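Local coordinates for Exo-alpha-sialidase (Clostridium perfringens, PDB 2VO8), which is a sialidase of glycoside hydrolase family 33 whose cohesin module probably binds a dockerin partner in assembling toxin complexes, at residues N88-E91 with K92-L96. Residues are numbered along the deposited sequence; the frame is centred on the assembly and turned at random.
Sequences NEIE and KDSDL
The carbonyl oxygen of E91 takes two donors from S94 across a type I beta turn that runs from E91 to S94. The hydroxyl gives the shorter bond, with S94 OG 2.5 Å from E91 O; this is shorter than usual for a hydroxyl to a carbonyl, so the exact length is doubtful. The amide adds a weak bond, S94 N lying 3.4 Å from the same E91 O at an N-H...O angle of 157°. The S94 hydroxyl is swung to an unusual chi1 of 19°, almost eclipsing the backbone N, which keeps OG on the same side as S94 N, so that both face E91 O.

On the flank of the turn, E89 and K92 form a long salt bridge, with K92 NZ 3.3 Å from E89 OE2, though the ammonium position is less certain. E89 reaches it with CG anti to the backbone N (chi1 -157°) and an extended chain, while the lysine bends at chi2 and chi4 to meet it. Two waters bridge the charged pair; one also donates to the carbonyl of I90, its oxygen 2.6 Å from I90 O, and so ties the ion pair to the main chain. The crowding of E40 against E89 OE1 may raise the pKa of one of the two acids, and the lysine probably offsets part of that repulsion.

Toward the interior, CG2 of I90 sits 3.5 Å from S94 OG and 3.8 Å from CD2 of L96, the isoleucine and leucine side chains crossing at about a right angle. Both also rest on I32 and L67, joining the interior of the cohesin beta-sandwich. As the chain passes from the loop after strand 78-85 into strand 95-103, E91 O thus finds its partners within the turn itself, accepting from the hydroxyl and, weakly, the amide of S94; the charges of E89 and K92 stay with water on the partly exposed side, leaving buried I90 and L96 to hold the turn to the sandwich interior.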
ATOM      1  N   ASN A  88      12.632 -15.774   0.495  1.00 26.88           N
ATOM      2  CA  ASN A  88      13.749 -14.834   0.768  1.00 27.75           C
ATOM      3  C   ASN A  88      13.334 -13.653   1.651  1.00 27.88           C
ATOM      4  O   ASN A  88      12.166 -13.188   1.651  1.00 27.33           O
ATOM      5  CB  ASN A  88      14.261 -14.207  -0.529  1.00 29.30           C
ATOM      6  CG  ASN A  88      14.671 -15.232  -1.581  1.00 31.49           C
ATOM      7  OD1 ASN A  88      15.593 -15.996  -1.366  1.00 34.41           O
ATOM      8  ND2 ASN A  88      13.968 -15.244  -2.717  1.00 30.98           N
ATOM      9  N   GLU A  89      14.332 -13.102   2.324  1.00 27.47           N
ATOM     10  CA  GLU A  89      14.206 -11.795   2.946  1.00 27.01           C
ATOM     11  C   GLU A  89      13.770 -10.726   1.916  1.00 24.46           C
ATOM     12  O   GLU A  89      14.245 -10.702   0.784  1.00 24.72           O
ATOM     13  CB  GLU A  89      15.577 -11.414   3.536  1.00 27.08           C
ATOM     14  CG  GLU A  89      15.478 -10.430   4.612  1.00 28.27           C
ATOM     15  CD  GLU A  89      16.861  -9.984   5.098  1.00 29.67           C
ATOM     16  OE1 GLU A  89      17.838 -10.805   5.079  1.00 33.10           O
ATOM     17  OE2 GLU A  89      16.955  -8.815   5.465  1.00 29.83           O
ATOM     18  N   ILE A  90      12.874  -9.852   2.356  1.00 24.30           N
ATOM     19  CA  ILE A  90      12.304  -8.766   1.577  1.00 25.13           C
ATOM     20  C   ILE A  90      13.345  -7.650   1.576  1.00 25.23           C
ATOM     21  O   ILE A  90      13.824  -7.285   2.594  1.00 25.56           O
ATOM     22  CB  ILE A  90      10.925  -8.337   2.216  1.00 24.64           C
ATOM     23  CG1 ILE A  90       9.869  -9.423   1.918  1.00 22.42           C
ATOM     24  CG2 ILE A  90      10.432  -6.985   1.699  1.00 24.79           C
ATOM     25  CD1 ILE A  90       8.501  -9.176   2.456  1.00 23.24           C
ATOM     26  N   GLU A  91      13.707  -7.130   0.418  1.00 26.21           N
ATOM     27  CA  GLU A  91      14.718  -6.068   0.382  1.00 27.56           C
ATOM     28  C   GLU A  91      14.253  -4.734   1.024  1.00 26.90           C
ATOM     29  O   GLU A  91      13.050  -4.456   1.113  1.00 27.43           O
ATOM     30  CB  GLU A  91      15.174  -5.862  -1.054  1.00 28.01           C
ATOM     31  CG  GLU A  91      15.660  -7.149  -1.715  1.00 31.38           C
ATOM     32  CD  GLU A  91      16.279  -6.868  -3.060  1.00 31.37           C
ATOM     33  OE1 GLU A  91      15.786  -7.393  -4.082  1.00 36.19           O
ATOM     34  OE2 GLU A  91      17.260  -6.091  -3.092  1.00 35.71           O
ATOM     35  N   LYS A  92      15.222  -3.920   1.445  1.00 26.15           N
ATOM     36  CA  LYS A  92      14.988  -2.803   2.369  1.00 26.57           C
ATOM     37  C   LYS A  92      14.145  -1.664   1.720  1.00 25.61           C
ATOM     38  O   LYS A  92      13.451  -0.919   2.423  1.00 26.27           O
ATOM     39  CB  LYS A  92      16.324  -2.242   2.859  1.00 27.07           C
ATOM     40  CG  LYS A  92      17.293  -3.276   3.497  1.00 30.08           C
ATOM     41  CD  LYS A  92      16.944  -3.641   4.973  1.00 30.63           C
ATOM     42  CE  LYS A  92      17.915  -4.714   5.535  1.00 31.27           C
ATOM     43  NZ  LYS A  92      17.163  -5.683   6.402  1.00 33.99           N
ATOM     44  N   ASP A  93      14.239  -1.540   0.405  1.00 24.47           N
ATOM     45  CA  ASP A  93      13.569  -0.418  -0.326  1.00 25.01           C
ATOM     46  C   ASP A  93      12.599  -0.929  -1.394  1.00 23.70           C
ATOM     47  O   ASP A  93      12.307  -0.223  -2.382  1.00 24.13           O
ATOM     48  CB  ASP A  93      14.637   0.481  -0.952  1.00 24.12           C
ATOM     49  CG  ASP A  93      15.265   1.471   0.069  1.00 24.63           C
ATOM     50  OD1 ASP A  93      15.155   1.319   1.293  1.00 29.96           O
ATOM     51  OD2 ASP A  93      15.888   2.424  -0.387  1.00 27.78           O
ATOM     52  N   SER A  94      12.100  -2.143  -1.195  1.00 23.90           N
ATOM     53  CA  SER A  94      11.278  -2.795  -2.217  1.00 23.85           C
ATOM     54  C   SER A  94       9.829  -2.260  -2.280  1.00 22.46           C
ATOM     55  O   SER A  94       9.263  -1.865  -1.297  1.00 21.29           O
ATOM     56  CB  SER A  94      11.255  -4.348  -2.128  1.00 25.00           C
ATOM     57  OG  SER A  94      11.654  -4.891  -0.878  1.00 30.22           O
ATOM     58  N   ASP A  95       9.272  -2.328  -3.480  1.00 22.01           N
ATOM     59  CA  ASP A  95       7.858  -2.168  -3.712  1.00 21.60           C
ATOM     60  C   ASP A  95       7.196  -3.550  -3.546  1.00 20.69           C
ATOM     61  O   ASP A  95       7.754  -4.593  -3.981  1.00 18.91           O
ATOM     62  CB  ASP A  95       7.627  -1.543  -5.091  1.00 21.09           C
ATOM     63  CG  ASP A  95       8.125  -0.084  -5.162  1.00 23.86           C
ATOM     64  OD1 ASP A  95       8.452   0.474  -4.113  1.00 25.94           O
ATOM     65  OD2 ASP A  95       8.178   0.487  -6.253  1.00 21.68           O
ATOM     66  N   LEU A  96       6.057  -3.552  -2.859  1.00 20.41           N
ATOM     67  CA  LEU A  96       5.432  -4.780  -2.377  1.00 20.38           C
ATOM     68  C   LEU A  96       4.028  -5.077  -2.961  1.00 20.00           C
ATOM     69  O   LEU A  96       3.695  -6.233  -3.207  1.00 19.74           O
ATOM     70  CB  LEU A  96       5.351  -4.756  -0.858  1.00 20.56           C
ATOM     71  CG  LEU A  96       6.671  -4.731  -0.087  1.00 20.19           C
ATOM     72  CD1 LEU A  96       6.427  -4.740   1.390  1.00 19.89           C
ATOM     73  CD2 LEU A  96       7.522  -5.979  -0.477  1.00 20.15           C
TER
HETATM   74  O   HOH W   1      14.901  -7.248   4.911  1.00 31.29           O
HETATM   75  O   HOH W   2      18.817  -7.684   7.047  1.00 33.44           O